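Local coordinates for malonyl CoA-ACP transacylase (Xanthomonas oryzae pv. oryzae, PDB 3K89), which probably catalyses transfer of the malonyl group from malonyl-CoA to holo-acyl carrier protein, at residues L206-D209 / A210-L214; N59-E62 / Y63-A67; E216-G220 / L221-A225. One frame throughout, in Å; residues are numbered along the deposited sequence.

Contact 1 of 3, residues L206-D209 / A210-L214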
loop_
_atom_site.group_PDB
_atom_site.type_symbol
_atom_site.label_atom_id
_atom_site.label_comp_id
_atom_site.label_asym_id
_atom_site.label_seq_id
_atom_site.Cartn_x
_atom_site.Cartn_y
_atom_site.Cartn_z
ATOM N N LEU A 206 1.634 0.424 -18.158
ATOM C CA LEU A 206 0.243 0.611 -18.590
ATOM C C LEU A 206 -0.445 1.725 -17.786
ATOM O O LEU A 206 -1.517 2.197 -18.158
ATOM C CB LEU A 206 -0.565 -0.695 -18.518
ATOM C CG LEU A 206 -0.095 -1.868 -19.410
ATOM C CD1 LEU A 206 -1.036 -3.045 -19.258
ATOM C CD2 LEU A 206 0.095 -1.490 -20.865
ATOM N N MET A 207 0.182 2.134 -16.680
ATOM C CA MET A 207 -0.370 3.186 -15.838
ATOM C C MET A 207 0.210 4.560 -16.162
ATOM O O MET A 207 -0.058 5.519 -15.432
ATOM C CB MET A 207 -0.031 2.889 -14.368
ATOM C CG MET A 207 -0.661 1.626 -13.782
ATOM S SD MET A 207 -2.466 1.716 -13.669
ATOM C CE MET A 207 -2.944 0.698 -15.076
ATOM N N ARG A 208 0.993 4.684 -17.236
ATOM C CA ARG A 208 1.696 5.957 -17.474
ATOM C C ARG A 208 0.749 7.151 -17.649
ATOM O O ARG A 208 0.982 8.214 -17.070
ATOM C CB ARG A 208 2.694 5.844 -18.639
ATOM C CG ARG A 208 3.522 7.092 -18.886
ATOM C CD ARG A 208 4.472 7.365 -17.736
ATOM N NE ARG A 208 5.132 8.661 -17.887
ATOM C CZ ARG A 208 4.618 9.822 -17.491
ATOM N NH1 ARG A 208 3.424 9.872 -16.910
ATOM N NH2 ARG A 208 5.301 10.942 -17.675
ATOM N N ASP A 209 -0.310 6.971 -18.434
ATOM C CA ASP A 209 -1.273 8.044 -18.666
ATOM C C ASP A 209 -2.137 8.325 -17.434
ATOM O O ASP A 209 -2.422 9.496 -17.130
ATOM C CB ASP A 209 -2.133 7.745 -19.892
ATOM C CG ASP A 209 -1.342 7.816 -21.184
ATOM O OD1 ASP A 209 -0.405 8.640 -21.276
ATOM O OD2 ASP A 209 -1.661 7.044 -22.118
ATOM N N ALA A 210 -2.532 7.268 -16.727
ATOM C CA ALA A 210 -3.266 7.415 -15.458
ATOM C C ALA A 210 -2.454 8.253 -14.471
ATOM O O ALA A 210 -3.020 9.044 -13.713
ATOM C CB ALA A 210 -3.604 6.074 -14.856
ATOM N N ALA A 211 -1.131 8.078 -14.505
ATOM C CA ALA A 211 -0.216 8.849 -13.641
ATOM C C ALA A 211 -0.281 10.345 -13.918
ATOM O O ALA A 211 -0.223 11.160 -12.990
ATOM C CB ALA A 211 1.221 8.336 -13.775
ATOM N N ASN A 212 -0.389 10.721 -15.192
ATOM C CA ASN A 212 -0.575 12.136 -15.530
ATOM C C ASN A 212 -1.904 12.691 -15.037
ATOM O O ASN A 212 -1.958 13.809 -14.508
ATOM C CB ASN A 212 -0.372 12.360 -17.028
ATOM C CG ASN A 212 1.074 12.132 -17.440
ATOM O OD1 ASN A 212 1.996 12.283 -16.630
ATOM N ND2 ASN A 212 1.279 11.736 -18.696
ATOM N N GLN A 213 -2.957 11.896 -15.152
ATOM C CA GLN A 213 -4.270 12.274 -14.641
ATOM C C GLN A 213 -4.191 12.476 -13.131
ATOM O O GLN A 213 -4.727 13.449 -12.596
ATOM C CB GLN A 213 -5.311 11.213 -14.955
ATOM C CG GLN A 213 -5.629 11.064 -16.431
ATOM C CD GLN A 213 -6.580 9.929 -16.653
ATOM O OE1 GLN A 213 -6.199 8.759 -16.573
ATOM N NE2 GLN A 213 -7.844 10.256 -16.890
ATOM N N LEU A 214 -3.511 11.539 -12.471
ATOM C CA LEU A 214 -3.279 11.609 -11.029
ATOM C C LEU A 214 -2.567 12.900 -10.663
ATOM O O LEU A 214 -2.983 13.587 -9.725
ATOM C CB LEU A 214 -2.456 10.402 -10.560
ATOM C CG LEU A 214 -2.092 10.346 -9.066
ATOM C CD1 LEU A 214 -3.325 10.149 -8.240
ATOM C CD2 LEU A 214 -1.105 9.213 -8.819
HETATM O O HOH W 1 -2.460 4.815 -18.243
HETATM O O HOH W 2 -1.224 11.237 -20.495
#
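Met-207 O accepts a hydrogen bond from Ala-211 N at 2.9 Å, an i to i+4 bond of the first helical turn. This is the N-terminus of helix 208-219, entered from a short 3-10 segment at 206-207, and Met-207 is the N-cap residue. Just before it, a water bridges Leu-206 O and Ala-210 N. The water donates to Leu-206 O at 2.8 Å and accepts from Ala-210 N at 2.9 Å.

The Met-207 side chain packs on Met-123 and Ala-126 of helix 109-126, and lies about 6 Å from the side chain of His-203, a predicted active-site residue.

Arg-208 reaches one turn forward to Asn-212. CG sits anti to the backbone N (chi1 -176°), and a bend at chi2 turns the chain along the helix surface. Arg-208 NH1 donates to Asn-212 OD1 at 2.8 Å, with an N-H...O angle of 159°. The oxygen lies near the guanidinium plane, at its edge. The two flat groups are nevertheless turned 71° apart, and NH1 approaches from above the plane of the Asn-212 carbonyl. Tyr-254 of helix 242-254 touches Arg-208 as well.

Asp-209 O accepts from Gln-213 N at 3.2 Å. Its carboxylate meets the Asn-212 amide through a second water, which donates a hydrogen bond to Asp-209 OD1 at 2.8 Å and accepts one from Asn-212 ND2 at 3.1 Å. Both ends of the Asn-212 amide are therefore engaged, OD1 by Arg-208 NH1 and ND2 by this water.

Contact 2 of 3, residues N59-E62 / Y63-A67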
loop_
_atom_site.group_PDB
_atom_site.type_symbol
_atom_site.label_atom_id
_atom_site.label_comp_id
_atom_site.label_asym_id
_atom_site.label_seq_id
_atom_site.Cartn_x
_atom_site.Cartn_y
_atom_site.Cartn_z
ATOM N N ASN A 59 -13.659 -5.072 -3.274
ATOM C CA ASN A 59 -12.421 -5.524 -3.932
ATOM C C ASN A 59 -12.033 -4.779 -5.220
ATOM O O ASN A 59 -10.923 -4.970 -5.749
ATOM C CB ASN A 59 -12.518 -7.027 -4.221
ATOM C CG ASN A 59 -12.435 -7.869 -2.964
ATOM O OD1 ASN A 59 -11.959 -7.413 -1.927
ATOM N ND2 ASN A 59 -12.902 -9.118 -3.050
ATOM N N ARG A 60 -12.933 -3.943 -5.727
ATOM C CA ARG A 60 -12.650 -3.111 -6.899
ATOM C C ARG A 60 -11.829 -1.918 -6.421
ATOM O O ARG A 60 -12.259 -1.202 -5.521
ATOM C CB ARG A 60 -13.955 -2.608 -7.515
ATOM C CG ARG A 60 -13.856 -2.166 -8.958
ATOM C CD ARG A 60 -14.758 -3.017 -9.877
ATOM N NE ARG A 60 -16.159 -2.644 -9.678
ATOM C CZ ARG A 60 -17.148 -3.469 -9.326
ATOM N NH1 ARG A 60 -16.947 -4.773 -9.174
ATOM N NH2 ARG A 60 -18.364 -2.979 -9.156
ATOM N N THR A 61 -10.671 -1.714 -7.036
ATOM C CA THR A 61 -9.659 -0.795 -6.504
ATOM C C THR A 61 -10.110 0.660 -6.246
ATOM O O THR A 61 -9.633 1.285 -5.294
ATOM C CB THR A 61 -8.346 -0.881 -7.324
ATOM O OG1 THR A 61 -7.245 -0.429 -6.522
ATOM C CG2 THR A 61 -8.420 -0.074 -8.621
ATOM N N GLU A 62 -11.035 1.196 -7.043
ATOM C CA GLU A 62 -11.524 2.560 -6.774
ATOM C C GLU A 62 -12.230 2.650 -5.414
ATOM O O GLU A 62 -12.297 3.741 -4.832
ATOM C CB GLU A 62 -12.458 3.081 -7.885
ATOM C CG GLU A 62 -13.843 2.459 -7.929
ATOM C CD GLU A 62 -14.798 3.295 -8.773
ATOM O OE1 GLU A 62 -15.114 2.856 -9.901
ATOM O OE2 GLU A 62 -15.191 4.405 -8.356
ATOM N N TYR A 63 -12.771 1.525 -4.937
ATOM C CA TYR A 63 -13.361 1.445 -3.603
ATOM C C TYR A 63 -12.394 0.918 -2.558
ATOM O O TYR A 63 -12.388 1.411 -1.434
ATOM C CB TYR A 63 -14.652 0.604 -3.606
ATOM C CG TYR A 63 -15.664 1.138 -4.601
ATOM C CD1 TYR A 63 -16.309 2.361 -4.375
ATOM C CD2 TYR A 63 -15.932 0.456 -5.786
ATOM C CE1 TYR A 63 -17.217 2.890 -5.296
ATOM C CE2 TYR A 63 -16.848 0.983 -6.723
ATOM C CZ TYR A 63 -17.474 2.197 -6.458
ATOM O OH TYR A 63 -18.371 2.736 -7.342
ATOM N N THR A 64 -11.597 -0.088 -2.911
ATOM C CA THR A 64 -10.648 -0.642 -1.937
ATOM C C THR A 64 -9.739 0.445 -1.402
ATOM O O THR A 64 -9.427 0.461 -0.208
ATOM C CB THR A 64 -9.741 -1.717 -2.555
ATOM O OG1 THR A 64 -10.515 -2.516 -3.452
ATOM C CG2 THR A 64 -9.134 -2.592 -1.482
ATOM N N GLN A 65 -9.292 1.321 -2.295
ATOM C CA GLN A 65 -8.282 2.326 -1.936
ATOM C C GLN A 65 -8.784 3.301 -0.854
ATOM O O GLN A 65 -8.158 3.396 0.184
ATOM C CB GLN A 65 -7.755 3.057 -3.175
ATOM C CG GLN A 65 -6.842 2.150 -4.015
ATOM C CD GLN A 65 -6.171 2.907 -5.124
ATOM O OE1 GLN A 65 -5.662 4.023 -4.932
ATOM N NE2 GLN A 65 -6.140 2.298 -6.308
ATOM N N PRO A 66 -9.925 3.988 -1.073
ATOM C CA PRO A 66 -10.397 4.842 0.044
ATOM C C PRO A 66 -10.794 4.058 1.298
ATOM O O PRO A 66 -10.646 4.552 2.426
ATOM C CB PRO A 66 -11.613 5.574 -0.556
ATOM C CG PRO A 66 -12.075 4.681 -1.723
ATOM C CD PRO A 66 -10.789 4.094 -2.268
ATOM N N ALA A 67 -11.291 2.841 1.127
ATOM C CA ALA A 67 -11.615 2.004 2.279
ATOM C C ALA A 67 -10.378 1.667 3.130
ATOM O O ALA A 67 -10.427 1.770 4.359
ATOM C CB ALA A 67 -12.325 0.737 1.819
HETATM O O HOH W 3 -18.408 1.865 -9.636
#
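Arg-60 O takes two backbone bonds at the N-terminus of helix 61-81, where Arg-60 is the N-cap residue. Thr-64 N donates to it at 2.9 Å and Tyr-63 N at 2.8 Å, from opposite faces of the carbonyl plane. Gln-65 N follows with a bond to Thr-61 O.

One side-chain bond spans the same turn. Gln-65 NE2 donates to Thr-61 OG1 at 3.0 Å, almost straight at 174° and in the amide plane. The two side chains run alongside each other. Thr-61 OG1 also bonds Gln-13, and Gln-65 OE1 accepts from Arg-119.

The stacking contact is between neighbours. Glu-62 CG lies over one face of the Tyr-63 ring, a CH-pi contact 3.7 Å from the centroid. With chi1 at 73°, CG stands between the backbone N and the carbonyl carbon, and the chain then extends across the ring. Carboxylate and ring planes are 4° apart. Arg-60 CB meets the ring edge, 4.0 Å from Tyr-63 CD2.

Pro-66 has no N-H for the turn before, and its CD lies 3.0 Å from Glu-62 O, where the helix kinks.

Arg-117 forms a salt bridge with Glu-62 OE2, and Gln-121 donates to the same oxygen. These partners would favour a charged carboxylate stacked flat on the tyrosine. The Gln-65 amide is fixed at both ends, which sets its rotation.

Contact 3 of 3, residues E216-G220 / L221-A225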
loop_
_atom_site.group_PDB
_atom_site.type_symbol
_atom_site.label_atom_id
_atom_site.label_comp_id
_atom_site.label_asym_id
_atom_site.label_seq_id
_atom_site.Cartn_x
_atom_site.Cartn_y
_atom_site.Cartn_z
ATOM N N GLU A 216 -2.517 15.737 -12.201
ATOM C CA GLU A 216 -3.436 16.880 -12.304
ATOM C C GLU A 216 -4.430 16.942 -11.134
ATOM O O GLU A 216 -4.742 18.026 -10.635
ATOM C CB GLU A 216 -4.172 16.858 -13.645
ATOM C CG GLU A 216 -3.215 16.982 -14.843
ATOM C CD GLU A 216 -3.926 16.924 -16.190
ATOM O OE1 GLU A 216 -3.226 16.880 -17.225
ATOM O OE2 GLU A 216 -5.179 16.919 -16.216
ATOM N N ALA A 217 -4.926 15.786 -10.702
ATOM C CA ALA A 217 -5.846 15.711 -9.559
ATOM C C ALA A 217 -5.155 16.209 -8.295
ATOM O O ALA A 217 -5.741 16.958 -7.525
ATOM C CB ALA A 217 -6.369 14.286 -9.368
ATOM N N MET A 218 -3.893 15.838 -8.113
ATOM C CA MET A 218 -3.165 16.224 -6.918
ATOM C C MET A 218 -2.937 17.721 -6.853
ATOM O O MET A 218 -2.919 18.314 -5.765
ATOM C CB MET A 218 -1.821 15.510 -6.837
ATOM C CG MET A 218 -1.987 14.012 -6.520
ATOM S SD MET A 218 -0.433 13.194 -6.147
ATOM C CE MET A 218 0.401 13.437 -7.655
ATOM N N ALA A 219 -2.723 18.336 -8.012
ATOM C CA ALA A 219 -2.285 19.733 -8.015
ATOM C C ALA A 219 -3.396 20.716 -7.635
ATOM O O ALA A 219 -3.114 21.885 -7.352
ATOM C CB ALA A 219 -1.641 20.094 -9.350
ATOM N N GLY A 220 -4.642 20.240 -7.610
ATOM C CA GLY A 220 -5.794 21.039 -7.174
ATOM C C GLY A 220 -6.017 21.026 -5.666
ATOM O O GLY A 220 -6.859 21.765 -5.137
ATOM N N LEU A 221 -5.259 20.182 -4.970
ATOM C CA LEU A 221 -5.386 20.052 -3.510
ATOM C C LEU A 221 -4.358 20.864 -2.733
ATOM O O LEU A 221 -3.329 21.271 -3.261
ATOM C CB LEU A 221 -5.262 18.575 -3.108
ATOM C CG LEU A 221 -6.180 17.572 -3.829
ATOM C CD1 LEU A 221 -5.788 16.138 -3.455
ATOM C CD2 LEU A 221 -7.680 17.794 -3.582
ATOM N N SER A 222 -4.672 21.082 -1.457
ATOM C CA SER A 222 -3.777 21.700 -0.500
ATOM C C SER A 222 -2.822 20.639 0.064
ATOM O O SER A 222 -3.266 19.601 0.569
ATOM C CB SER A 222 -4.617 22.319 0.625
ATOM O OG SER A 222 -3.794 22.912 1.605
ATOM N N TRP A 223 -1.526 20.906 -0.051
ATOM C CA TRP A 223 -0.456 20.038 0.446
ATOM C C TRP A 223 0.241 20.751 1.578
ATOM O O TRP A 223 0.614 21.923 1.456
ATOM C CB TRP A 223 0.522 19.671 -0.690
ATOM C CG TRP A 223 -0.157 18.784 -1.699
ATOM C CD1 TRP A 223 -1.098 19.163 -2.610
ATOM C CD2 TRP A 223 -0.008 17.364 -1.841
ATOM N NE1 TRP A 223 -1.534 18.072 -3.326
ATOM C CE2 TRP A 223 -0.892 16.955 -2.862
ATOM C CE3 TRP A 223 0.791 16.397 -1.210
ATOM C CZ2 TRP A 223 -1.001 15.616 -3.278
ATOM C CZ3 TRP A 223 0.678 15.057 -1.619
ATOM C CH2 TRP A 223 -0.214 14.688 -2.640
ATOM N N HIS A 224 0.385 20.053 2.699
ATOM C CA HIS A 224 1.023 20.595 3.890
ATOM C C HIS A 224 2.368 19.936 4.158
ATOM O O HIS A 224 2.636 18.809 3.691
ATOM C CB HIS A 224 0.086 20.400 5.085
ATOM C CG HIS A 224 -1.292 20.925 4.847
ATOM N ND1 HIS A 224 -1.592 22.271 4.896
ATOM C CD2 HIS A 224 -2.445 20.297 4.524
ATOM C CE1 HIS A 224 -2.872 22.446 4.627
ATOM N NE2 HIS A 224 -3.413 21.265 4.387
ATOM N N ALA A 225 3.219 20.627 4.918
ATOM C CA ALA A 225 4.521 20.082 5.306
ATOM C C ALA A 225 4.324 18.822 6.170
ATOM O O ALA A 225 3.456 18.808 7.054
ATOM C CB ALA A 225 5.320 21.130 6.066
#
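Met-218 O is gripped by two donors where helix 208-219 gives way to the loop that follows. Trp-223 NE1 donates a hydrogen bond to Met-218 O at 2.8 Å, with an N-H...O angle of 159°. Leu-221 N donates a second hydrogen bond to Met-218 O at 3.1 Å, with the same angle. The two come from opposite faces of the carbonyl plane. The indole N-H is tilted from that plane, while the Leu-221 amide stands well above it. The oxygen itself lies near the plane of the indole, at its edge.

The Leu-221 bond is of the i to i+3 kind, across Ala-219 and Gly-220. Beyond it the backbone becomes extended. Leu-221 CB rests 3.6 Å from Met-218 O, and Leu-221 CG sits 3.8 Å from Ala-217 O. The base of the Leu-221 side chain lies beside these two carbonyl oxygens.

With Trp-223 CG anti to the carbonyl carbon (chi1 -68°), the indole swings back towards the helix and brings NE1 to Met-218 O. The benzene side of the indole meets the methionine chain at an angle. Met-218 CB lies 3.7 Å from Trp-223 CZ2, and CG packs on the same carbon. The sulfur makes an oblique Met-aromatic contact, with Met-218 SD 4.8 Å from the centroid of the six-membered ring of Trp-223.

The indole touches Leu-249 and forms a cation-pi pair with Arg-246 of helix 242-254, on which Met-218 also packs.

One residue thus holds the tryptophan in two ways. The backbone oxygen of Met-218 fixes the polar N-H, and its side chain packs against the hydrocarbon part of the ring. Together they tie the outgoing loop to helix 208-219.

Overall arrangement
Contacts 1 and 3 mark the two ends of helix 208-219, with centres about 16 Å apart. Both ends pack on helices 109-126 and 242-254. Contact 2 begins another helix, 61-81, which also packs against helix 109-126. Its centre is about 18 Å from that of contact 1 and about 21 Å from that of contact 3. Contacts 1 and 2, whose nearest atoms are about 7 Å apart, approach the predicted active site. The side chain of Gln-65 is about 6 Å from that of Ser-94, and the side chain of Met-207 is about 9 Å from that of Ser-94. A bound glycerol lies about 8 Å from the Thr-64 side chain. Contact 3 is remote from this site.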